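Ornithine carbamoyltransferase (Campylobacter jejuni subsp. jejuni, PDB 3TPF) catalyses the reversible transfer of the carbamoyl group from carbamoyl phosphate to L-ornithine, giving L-citrulline and phosphate in arginine biosynthesis. Local coordinates at residues 90-95 with 112-117; 4-9 with 104-109; 242-247 with 272-277. All blocks are in the same frame, centred on the assembly; numbering follows the deposited sequence.

Interaction 1. Residues 90-95 with 112-117; sequences AMVDFV and SKAPVI
Val95 and Val116 pair as parallel neighbours, their CA atoms 4.7 Å apart, in the beta-alpha-beta unit formed by strand 94-98, helix 102-111 and strand 116-118 of the carbamoyl phosphate-binding domain. Two backbone hydrogen bonds fix the pairing: Val95 N donates to Pro115 O (3.0 Å), and Ile117 N donates to Val95 O (2.8 Å). Val95 is thus gripped through both its N-H and its carbonyl by the residues flanking Val116, as parallel strands require. The same carbonyl is also approached by Val116 CA, whose CA-H...O contact with Val95 O measures 3.2 Å.

The side chains of Val95 and Val116 lie on one face of the sheet, where helix 102-111 covers them through Phe108. In Val116, CG1 stands anti to the backbone N (chi1 169°), beside its own carbonyl carbon, and comes within 4.0 Å of Val95 O. Helix 279-302 packs against Phe94 and Ile117, which both touch Leu297.

Ahead of the paired strands the two chains still run close together. Ala114 points its methyl group at the other segment, where CB rests against the carbonyl oxygens of Val92 and Asp93 and meets Val95 CG2 at 4.2 Å. The Asp93 side chain leaves the backbone pointing away from 112-117, and its OD2 accepts a hydrogen bond from Thr38 N on the neighbouring strand. On the Phe94 side the proline ring closes the contact, approaching the phenyl ring obliquely, with Pro115 CG 4.5 Å from Phe94 CD2.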
loop_
_atom_site.group_PDB
_atom_site.type_symbol
_atom_site.label_atom_id
_atom_site.label_comp_id
_atom_site.label_asym_id
_atom_site.label_seq_id
_atom_site.Cartn_x
_atom_site.Cartn_y
_atom_site.Cartn_z
ATOM N N ALA B 90 11.952 -0.387 -15.918
ATOM C CA ALA B 90 12.000 -1.394 -16.958
ATOM C C ALA B 90 10.829 -2.278 -16.840
ATOM O O ALA B 90 10.480 -3.010 -17.752
ATOM C CB ALA B 90 13.270 -2.184 -16.874
HETATM N N MSE B 91 10.205 -2.234 -15.683
HETATM C CA MSE B 91 9.116 -3.198 -15.424
HETATM C C MSE B 91 7.744 -2.623 -15.522
HETATM O O MSE B 91 6.777 -3.383 -15.653
HETATM C CB MSE B 91 9.291 -3.737 -14.044
HETATM C CG MSE B 91 10.646 -4.409 -14.027
HETATM SE SE MSE B 91 11.008 -5.258 -12.285
HETATM C CE MSE B 91 9.880 -6.870 -12.551
ATOM N N VAL B 92 7.637 -1.296 -15.434
ATOM C CA VAL B 92 6.327 -0.655 -15.456
ATOM C C VAL B 92 6.203 0.192 -16.688
ATOM O O VAL B 92 7.184 0.506 -17.317
ATOM C CB VAL B 92 6.062 0.205 -14.230
ATOM C CG1 VAL B 92 6.116 -0.664 -12.987
ATOM C CG2 VAL B 92 6.960 1.422 -14.225
ATOM N N ASP B 93 4.989 0.581 -16.997
ATOM C CA ASP B 93 4.743 1.490 -18.120
ATOM C C ASP B 93 4.966 2.945 -17.822
ATOM O O ASP B 93 5.280 3.680 -18.732
ATOM C CB ASP B 93 3.345 1.247 -18.679
ATOM C CG ASP B 93 3.183 -0.194 -19.067
ATOM O OD1 ASP B 93 3.979 -0.627 -19.929
ATOM O OD2 ASP B 93 2.411 -0.959 -18.439
ATOM N N PHE B 94 4.733 3.385 -16.600
ATOM C CA PHE B 94 4.930 4.757 -16.250
ATOM C C PHE B 94 5.516 4.875 -14.894
ATOM O O PHE B 94 5.247 4.013 -14.070
ATOM C CB PHE B 94 3.617 5.540 -16.172
ATOM C CG PHE B 94 2.751 5.397 -17.325
ATOM C CD1 PHE B 94 1.810 4.430 -17.369
ATOM C CD2 PHE B 94 2.875 6.215 -18.408
ATOM C CE1 PHE B 94 1.004 4.249 -18.471
ATOM C CE2 PHE B 94 2.052 6.048 -19.551
ATOM C CZ PHE B 94 1.141 5.074 -19.564
ATOM N N VAL B 95 6.220 5.953 -14.587
ATOM C CA VAL B 95 6.691 6.097 -13.224
ATOM C C VAL B 95 6.377 7.477 -12.729
ATOM O O VAL B 95 6.902 8.413 -13.324
ATOM C CB VAL B 95 8.200 5.921 -13.114
ATOM C CG1 VAL B 95 8.685 6.408 -11.728
ATOM C CG2 VAL B 95 8.587 4.489 -13.412
ATOM N N SER B 112 15.497 5.767 -17.161
ATOM C CA SER B 112 14.230 5.025 -17.127
ATOM C C SER B 112 13.723 4.727 -18.476
ATOM O O SER B 112 13.459 5.610 -19.222
ATOM C CB SER B 112 13.140 5.810 -16.395
ATOM O OG SER B 112 11.916 5.077 -16.398
ATOM N N LYS B 113 13.534 3.476 -18.786
ATOM C CA LYS B 113 12.818 3.115 -20.042
ATOM C C LYS B 113 11.378 3.616 -20.044
ATOM O O LYS B 113 10.790 3.812 -21.068
ATOM C CB LYS B 113 12.854 1.601 -20.315
ATOM C CG LYS B 113 14.238 1.065 -20.808
ATOM N N ALA B 114 10.818 3.862 -18.879
ATOM C CA ALA B 114 9.425 4.313 -18.762
ATOM C C ALA B 114 9.410 5.788 -18.565
ATOM O O ALA B 114 10.279 6.323 -17.876
ATOM C CB ALA B 114 8.751 3.666 -17.552
ATOM N N PRO B 115 8.366 6.463 -19.083
ATOM C CA PRO B 115 8.207 7.881 -18.955
ATOM C C PRO B 115 8.026 8.202 -17.544
ATOM O O PRO B 115 7.249 7.535 -16.931
ATOM C CB PRO B 115 6.915 8.138 -19.653
ATOM C CG PRO B 115 6.688 7.023 -20.585
ATOM C CD PRO B 115 7.337 5.861 -19.956
ATOM N N VAL B 116 8.747 9.201 -17.023
ATOM C CA VAL B 116 8.685 9.642 -15.620
ATOM C C VAL B 116 7.838 10.901 -15.495
ATOM O O VAL B 116 8.000 11.785 -16.286
ATOM C CB VAL B 116 10.078 10.050 -15.143
ATOM C CG1 VAL B 116 10.087 10.788 -13.763
ATOM C CG2 VAL B 116 11.011 8.882 -15.327
ATOM N N ILE B 117 6.956 10.982 -14.471
ATOM C CA ILE B 117 6.024 12.129 -14.273
ATOM C C ILE B 117 6.233 12.827 -13.003
ATOM O O ILE B 117 6.313 12.199 -11.953
ATOM C CB ILE B 117 4.619 11.649 -14.198
ATOM C CG1 ILE B 117 4.207 11.055 -15.516
ATOM C CG2 ILE B 117 3.723 12.816 -13.856
ATOM C CD1 ILE B 117 3.023 10.247 -15.299
#

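Interaction 2. Residues 4-9 with 104-109; sequences HFLTLR and TLLEFA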
loop_
_atom_site.group_PDB
_atom_site.type_symbol
_atom_site.label_atom_id
_atom_site.label_comp_id
_atom_site.label_asym_id
_atom_site.label_seq_id
_atom_site.Cartn_x
_atom_site.Cartn_y
_atom_site.Cartn_z
ATOM N N HIS B 4 9.309 12.385 -21.274
ATOM C CA HIS B 4 8.854 12.499 -19.912
ATOM C C HIS B 4 7.971 13.749 -19.663
ATOM O O HIS B 4 7.902 14.659 -20.467
ATOM C CB HIS B 4 10.062 12.617 -19.016
ATOM C CG HIS B 4 11.046 11.533 -19.223
ATOM N ND1 HIS B 4 10.840 10.277 -18.733
ATOM C CD2 HIS B 4 12.235 11.489 -19.866
ATOM C CE1 HIS B 4 11.850 9.492 -19.081
ATOM N NE2 HIS B 4 12.729 10.212 -19.734
ATOM N N PHE B 5 7.362 13.822 -18.495
ATOM C CA PHE B 5 6.549 14.980 -18.111
ATOM C C PHE B 5 7.097 15.557 -16.752
ATOM O O PHE B 5 6.596 15.319 -15.702
ATOM C CB PHE B 5 5.082 14.579 -18.026
ATOM C CG PHE B 5 4.181 15.749 -17.834
ATOM C CD1 PHE B 5 3.685 16.474 -18.929
ATOM C CD2 PHE B 5 3.878 16.184 -16.596
ATOM C CE1 PHE B 5 2.911 17.608 -18.774
ATOM C CE2 PHE B 5 3.125 17.322 -16.413
ATOM C CZ PHE B 5 2.657 18.064 -17.503
ATOM N N LEU B 6 8.180 16.247 -16.794
ATOM C CA LEU B 6 8.843 16.770 -15.588
ATOM C C LEU B 6 8.511 18.210 -15.323
ATOM O O LEU B 6 8.689 18.696 -14.228
ATOM C CB LEU B 6 10.373 16.665 -15.753
ATOM C CG LEU B 6 10.877 15.233 -16.121
ATOM C CD1 LEU B 6 12.382 15.103 -16.141
ATOM C CD2 LEU B 6 10.327 14.203 -15.166
ATOM N N THR B 7 8.179 18.933 -16.376
ATOM C CA THR B 7 7.764 20.331 -16.302
ATOM C C THR B 7 7.007 20.762 -17.557
ATOM O O THR B 7 7.309 20.323 -18.658
ATOM C CB THR B 7 8.958 21.297 -16.146
ATOM O OG1 THR B 7 8.478 22.646 -16.278
ATOM C CG2 THR B 7 9.997 21.016 -17.193
ATOM N N LEU B 8 6.079 21.678 -17.409
ATOM C CA LEU B 8 5.384 22.140 -18.590
ATOM C C LEU B 8 6.291 22.902 -19.563
ATOM O O LEU B 8 5.926 23.177 -20.721
ATOM C CB LEU B 8 4.202 22.996 -18.172
ATOM C CG LEU B 8 3.114 22.102 -17.563
ATOM C CD1 LEU B 8 2.032 22.842 -16.818
ATOM C CD2 LEU B 8 2.586 21.310 -18.732
ATOM N N ARG B 9 7.472 23.262 -19.082
ATOM C CA ARG B 9 8.438 23.976 -19.924
ATOM C C ARG B 9 8.720 23.225 -21.184
ATOM O O ARG B 9 9.034 23.814 -22.180
ATOM C CB ARG B 9 9.763 24.148 -19.221
ATOM C CG ARG B 9 9.790 25.324 -18.274
ATOM C CD ARG B 9 11.079 25.363 -17.516
ATOM N NE ARG B 9 12.154 25.761 -18.367
ATOM C CZ ARG B 9 13.303 26.252 -17.920
ATOM N NH1 ARG B 9 13.525 26.401 -16.614
ATOM N NH2 ARG B 9 14.247 26.609 -18.792
ATOM N N THR B 104 16.780 14.545 -8.808
ATOM C CA THR B 104 16.392 13.142 -8.672
ATOM C C THR B 104 15.463 12.706 -9.787
ATOM O O THR B 104 15.599 11.630 -10.324
ATOM C CB THR B 104 15.705 12.856 -7.328
ATOM O OG1 THR B 104 16.585 13.234 -6.249
ATOM C CG2 THR B 104 15.317 11.396 -7.215
ATOM N N LEU B 105 14.541 13.551 -10.154
ATOM C CA LEU B 105 13.689 13.185 -11.256
ATOM C C LEU B 105 14.522 13.071 -12.508
ATOM O O LEU B 105 14.299 12.195 -13.338
ATOM C CB LEU B 105 12.622 14.270 -11.498
ATOM C CG LEU B 105 11.361 14.181 -10.642
ATOM C CD1 LEU B 105 10.518 15.426 -10.691
ATOM C CD2 LEU B 105 10.639 12.980 -11.176
ATOM N N LEU B 106 15.409 14.029 -12.697
ATOM C CA LEU B 106 16.126 14.127 -13.973
ATOM C C LEU B 106 17.009 12.892 -14.107
ATOM O O LEU B 106 17.047 12.200 -15.118
ATOM C CB LEU B 106 16.945 15.421 -14.044
ATOM C CG LEU B 106 16.188 16.742 -14.298
ATOM C CD1 LEU B 106 17.151 17.884 -14.062
ATOM C CD2 LEU B 106 15.633 16.945 -15.711
ATOM N N GLU B 107 17.707 12.594 -13.023
ATOM C CA GLU B 107 18.635 11.457 -12.972
ATOM C C GLU B 107 17.891 10.134 -13.225
ATOM O O GLU B 107 18.380 9.266 -13.918
ATOM C CB GLU B 107 19.341 11.402 -11.610
ATOM C CG GLU B 107 20.178 10.151 -11.371
ATOM C CD GLU B 107 21.521 10.100 -12.128
ATOM O OE1 GLU B 107 21.877 11.053 -12.901
ATOM O OE2 GLU B 107 22.231 9.079 -11.927
ATOM N N PHE B 108 16.722 9.991 -12.638
ATOM C CA PHE B 108 15.897 8.801 -12.881
ATOM C C PHE B 108 15.454 8.714 -14.345
ATOM O O PHE B 108 15.559 7.670 -14.954
ATOM C CB PHE B 108 14.668 8.835 -11.987
ATOM C CG PHE B 108 13.967 7.523 -11.866
ATOM C CD1 PHE B 108 13.142 7.061 -12.913
ATOM C CD2 PHE B 108 14.051 6.786 -10.694
ATOM C CE1 PHE B 108 12.459 5.882 -12.782
ATOM C CE2 PHE B 108 13.338 5.629 -10.552
ATOM C CZ PHE B 108 12.533 5.175 -11.599
ATOM N N ALA B 109 14.939 9.821 -14.885
ATOM C CA ALA B 109 14.397 9.882 -16.292
ATOM C C ALA B 109 15.484 9.495 -17.250
ATOM O O ALA B 109 15.274 8.803 -18.248
ATOM C CB ALA B 109 13.896 11.265 -16.634
#
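His4 lays one face of its imidazole over the methyl group of Ala109, a CH-pi contact in which Ala109 CB sits 3.5 Å from the ring centroid and only 11° off the ring normal. With CB over the middle of the ring, all five ring atoms share the contact. A chi1 of -53° sets CG of His4 anti to its carbonyl carbon, beside the backbone N. The ring's rotation is fixed from a second direction by ND1, which accepts a hydrogen bond from Val116 N; ND1 is therefore probably unprotonated.

Leu6 reaches the same helix with its two methyl branches divided between neighbours. Its CD1 touches both Leu106 and Ala109, 3.8 Å from Leu106 CD2 and 4.2 Å from Ala109 CB. The Leu6 and Leu105 side chains slide past each other in opposite directions, with their CD2 atoms 4.2 Å apart. Leu106 starts out pointing away from the loop, but its end comes back to meet Leu6.

Phe5, between them, bonds through its backbone to Val116 and Asn118. The N-terminal loop thus runs beside strand 116-118 and packs on helix 102-111, the crossover helix of a beta-alpha-beta unit in this parallel alpha/beta domain.

Interaction 3. Residues 242-247 with 272-277; sequences FMIDEK and EEIFEK
Ile274 packs against the backbone of residues 244-246 in the Rossmann-like ornithine-binding domain, where the short helix 272-277 lies beside the start of helix 246-251. The tight part of the contact is built by this one side chain, whose branches divide the opposing chain among them. Its CG2 rests 3.3 Å from Ile244 O and also meets the side chain of Ile244, with the two CG2 atoms 4.3 Å apart. CG1 of Ile274 faces the carbonyl carbon of Asp245 at 4.2 Å, and CD1 reaches on to Glu246 CA at 3.9 Å. Leu258 of strand 257-260 and Met249 touch both isoleucines, adding apolar packing on the buried side.

Backbone hydrogen bonds from Ile244 to Glu269 and Ser271 tie this segment to the chain leading into helix 272-277. Asp245, whose CB points away from helix 272-277, is the N-cap of helix 246-251, its OD2 accepting from Ala248 N. On the far side of helix 272-277, Glu276 forms salt bridges with Arg266 and with Lys82 and Arg86 of a neighbouring subunit.

Toward solvent the contact changes character. Glu246 and Glu273, both exposed, extend beyond CG and come together obliquely, their carboxylate planes 35° apart. No hydrogen bond joins them across the contact: two acceptors of like charge simply lie near each other. Glu246 OE1 and Glu273 OE1 are 3.3 Å apart, while the aliphatic Glu246 CG is 3.9 Å from that same Glu273 OE1.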
loop_
_atom_site.group_PDB
_atom_site.type_symbol
_atom_site.label_atom_id
_atom_site.label_comp_id
_atom_site.label_asym_id
_atom_site.label_seq_id
_atom_site.Cartn_x
_atom_site.Cartn_y
_atom_site.Cartn_z
ATOM N N PHE B 242 -0.335 39.791 2.852
ATOM C CA PHE B 242 -0.557 38.914 1.690
ATOM C C PHE B 242 -1.743 37.959 1.741
ATOM O O PHE B 242 -2.028 37.261 0.783
ATOM C CB PHE B 242 0.726 38.179 1.339
ATOM C CG PHE B 242 1.708 39.050 0.626
ATOM C CD1 PHE B 242 1.839 38.982 -0.739
ATOM C CD2 PHE B 242 2.451 39.991 1.317
ATOM C CE1 PHE B 242 2.737 39.795 -1.400
ATOM C CE2 PHE B 242 3.351 40.804 0.663
ATOM C CZ PHE B 242 3.497 40.710 -0.702
HETATM N N MSE B 243 -2.452 37.931 2.832
HETATM C CA MSE B 243 -3.576 37.006 2.898
HETATM C C MSE B 243 -4.592 37.371 1.866
HETATM O O MSE B 243 -4.782 38.540 1.603
HETATM C CB MSE B 243 -4.220 37.111 4.273
HETATM C CG MSE B 243 -5.606 36.499 4.293
HETATM SE SE MSE B 243 -6.172 36.327 6.172
HETATM C CE MSE B 243 -5.770 38.110 6.975
ATOM N N ILE B 244 -5.263 36.369 1.305
ATOM C CA ILE B 244 -6.478 36.594 0.509
ATOM C C ILE B 244 -7.720 36.596 1.384
ATOM O O ILE B 244 -8.060 35.604 2.036
ATOM C CB ILE B 244 -6.714 35.556 -0.562
ATOM C CG1 ILE B 244 -5.516 35.505 -1.502
ATOM C CG2 ILE B 244 -7.979 35.859 -1.313
ATOM C CD1 ILE B 244 -5.101 36.853 -2.084
ATOM N N ASP B 245 -8.349 37.754 1.449
ATOM C CA ASP B 245 -9.530 37.950 2.256
ATOM C C ASP B 245 -10.576 38.680 1.424
ATOM O O ASP B 245 -10.351 38.942 0.248
ATOM C CB ASP B 245 -9.213 38.664 3.599
ATOM C CG ASP B 245 -8.494 40.025 3.449
ATOM O OD1 ASP B 245 -8.224 40.620 4.530
ATOM O OD2 ASP B 245 -8.233 40.509 2.325
ATOM N N GLU B 246 -11.727 38.976 2.028
ATOM C CA GLU B 246 -12.870 39.589 1.313
ATOM C C GLU B 246 -12.443 40.856 0.585
ATOM O O GLU B 246 -12.775 41.066 -0.587
ATOM C CB GLU B 246 -14.041 39.872 2.268
ATOM C CG GLU B 246 -15.435 39.700 1.649
ATOM C CD GLU B 246 -16.530 40.502 2.377
ATOM O OE1 GLU B 246 -17.558 39.890 2.806
ATOM O OE2 GLU B 246 -16.368 41.754 2.527
ATOM N N LYS B 247 -11.709 41.708 1.285
ATOM C CA LYS B 247 -11.288 42.995 0.673
ATOM C C LYS B 247 -10.413 42.757 -0.542
ATOM O O LYS B 247 -10.490 43.512 -1.515
ATOM C CB LYS B 247 -10.558 43.976 1.629
ATOM C CG LYS B 247 -10.436 45.397 1.029
ATOM C CD LYS B 247 -9.788 46.386 1.980
ATOM N N GLU B 272 -10.794 32.118 6.488
ATOM C CA GLU B 272 -11.832 31.093 6.597
ATOM C C GLU B 272 -13.059 31.464 5.762
ATOM O O GLU B 272 -13.544 30.679 4.960
ATOM C CB GLU B 272 -12.260 30.912 8.047
ATOM C CG GLU B 272 -13.052 29.634 8.299
ATOM C CD GLU B 272 -14.579 29.784 8.222
ATOM O OE1 GLU B 272 -15.058 30.926 8.402
ATOM O OE2 GLU B 272 -15.296 28.747 8.068
ATOM N N GLU B 273 -13.506 32.709 5.932
ATOM C CA GLU B 273 -14.707 33.217 5.247
ATOM C C GLU B 273 -14.544 33.018 3.753
ATOM O O GLU B 273 -15.334 32.327 3.138
ATOM C CB GLU B 273 -15.092 34.710 5.616
ATOM C CG GLU B 273 -16.656 34.936 5.552
ATOM C CD GLU B 273 -17.185 36.365 5.216
ATOM O OE1 GLU B 273 -16.592 37.061 4.314
ATOM O OE2 GLU B 273 -18.238 36.769 5.839
ATOM N N ILE B 274 -13.455 33.542 3.216
ATOM C CA ILE B 274 -13.226 33.565 1.792
ATOM C C ILE B 274 -12.990 32.185 1.201
ATOM O O ILE B 274 -13.405 31.871 0.085
ATOM C CB ILE B 274 -12.070 34.522 1.410
ATOM C CG1 ILE B 274 -12.377 35.160 0.069
ATOM C CG2 ILE B 274 -10.732 33.827 1.344
ATOM C CD1 ILE B 274 -13.643 35.981 0.140
ATOM N N PHE B 275 -12.313 31.371 1.970
ATOM C CA PHE B 275 -12.019 30.005 1.562
ATOM C C PHE B 275 -13.305 29.236 1.412
ATOM O O PHE B 275 -13.582 28.676 0.362
ATOM C CB PHE B 275 -11.151 29.310 2.591
ATOM C CG PHE B 275 -10.805 27.893 2.240
ATOM C CD1 PHE B 275 -11.551 26.860 2.714
ATOM C CD2 PHE B 275 -9.719 27.602 1.435
ATOM C CE1 PHE B 275 -11.240 25.531 2.381
ATOM C CE2 PHE B 275 -9.420 26.272 1.064
ATOM C CZ PHE B 275 -10.179 25.232 1.551
ATOM N N GLU B 276 -14.109 29.271 2.452
ATOM C CA GLU B 276 -15.418 28.626 2.391
ATOM C C GLU B 276 -16.347 29.248 1.326
ATOM O O GLU B 276 -17.129 28.544 0.651
ATOM C CB GLU B 276 -16.097 28.588 3.728
ATOM C CG GLU B 276 -15.481 27.569 4.693
ATOM C CD GLU B 276 -15.622 26.126 4.201
ATOM O OE1 GLU B 276 -16.598 25.810 3.443
ATOM O OE2 GLU B 276 -14.791 25.284 4.616
ATOM N N LYS B 277 -16.201 30.550 1.109
ATOM C CA LYS B 277 -16.973 31.224 0.044
ATOM C C LYS B 277 -16.697 30.536 -1.294
ATOM O O LYS B 277 -17.612 30.263 -2.060
ATOM C CB LYS B 277 -16.678 32.712 -0.057
ATOM C CG LYS B 277 -17.776 33.485 -0.777
ATOM C CD LYS B 277 -17.269 34.812 -1.307
ATOM C CE LYS B 277 -18.289 35.615 -2.155
ATOM N NZ LYS B 277 -17.666 36.057 -3.482
#

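Interactions 1 and 2 belong to one structural unit: their centres are 12 Å apart and their segments alternate along the chain. Val116 is the shared element. Its O accepts from Phe5 N at 3.1 Å, while Val116 CG1 packs 3.4 Å from Leu105 CD2, so edge strand, N-terminal loop and helix 102-111 meet there. Both contacts lie near the predicted carbamoyl phosphate site, with the side chain of Ile117 about 4 Å from that of Thr127 and that of Leu6 about 7 Å from that of Pro126. Interaction 3 lies in the other domain, its centre about 41 Å from that of interaction 1; there the side chain of Ile244 is about 9 Å from that of Asp221, a predicted ornithine ligand.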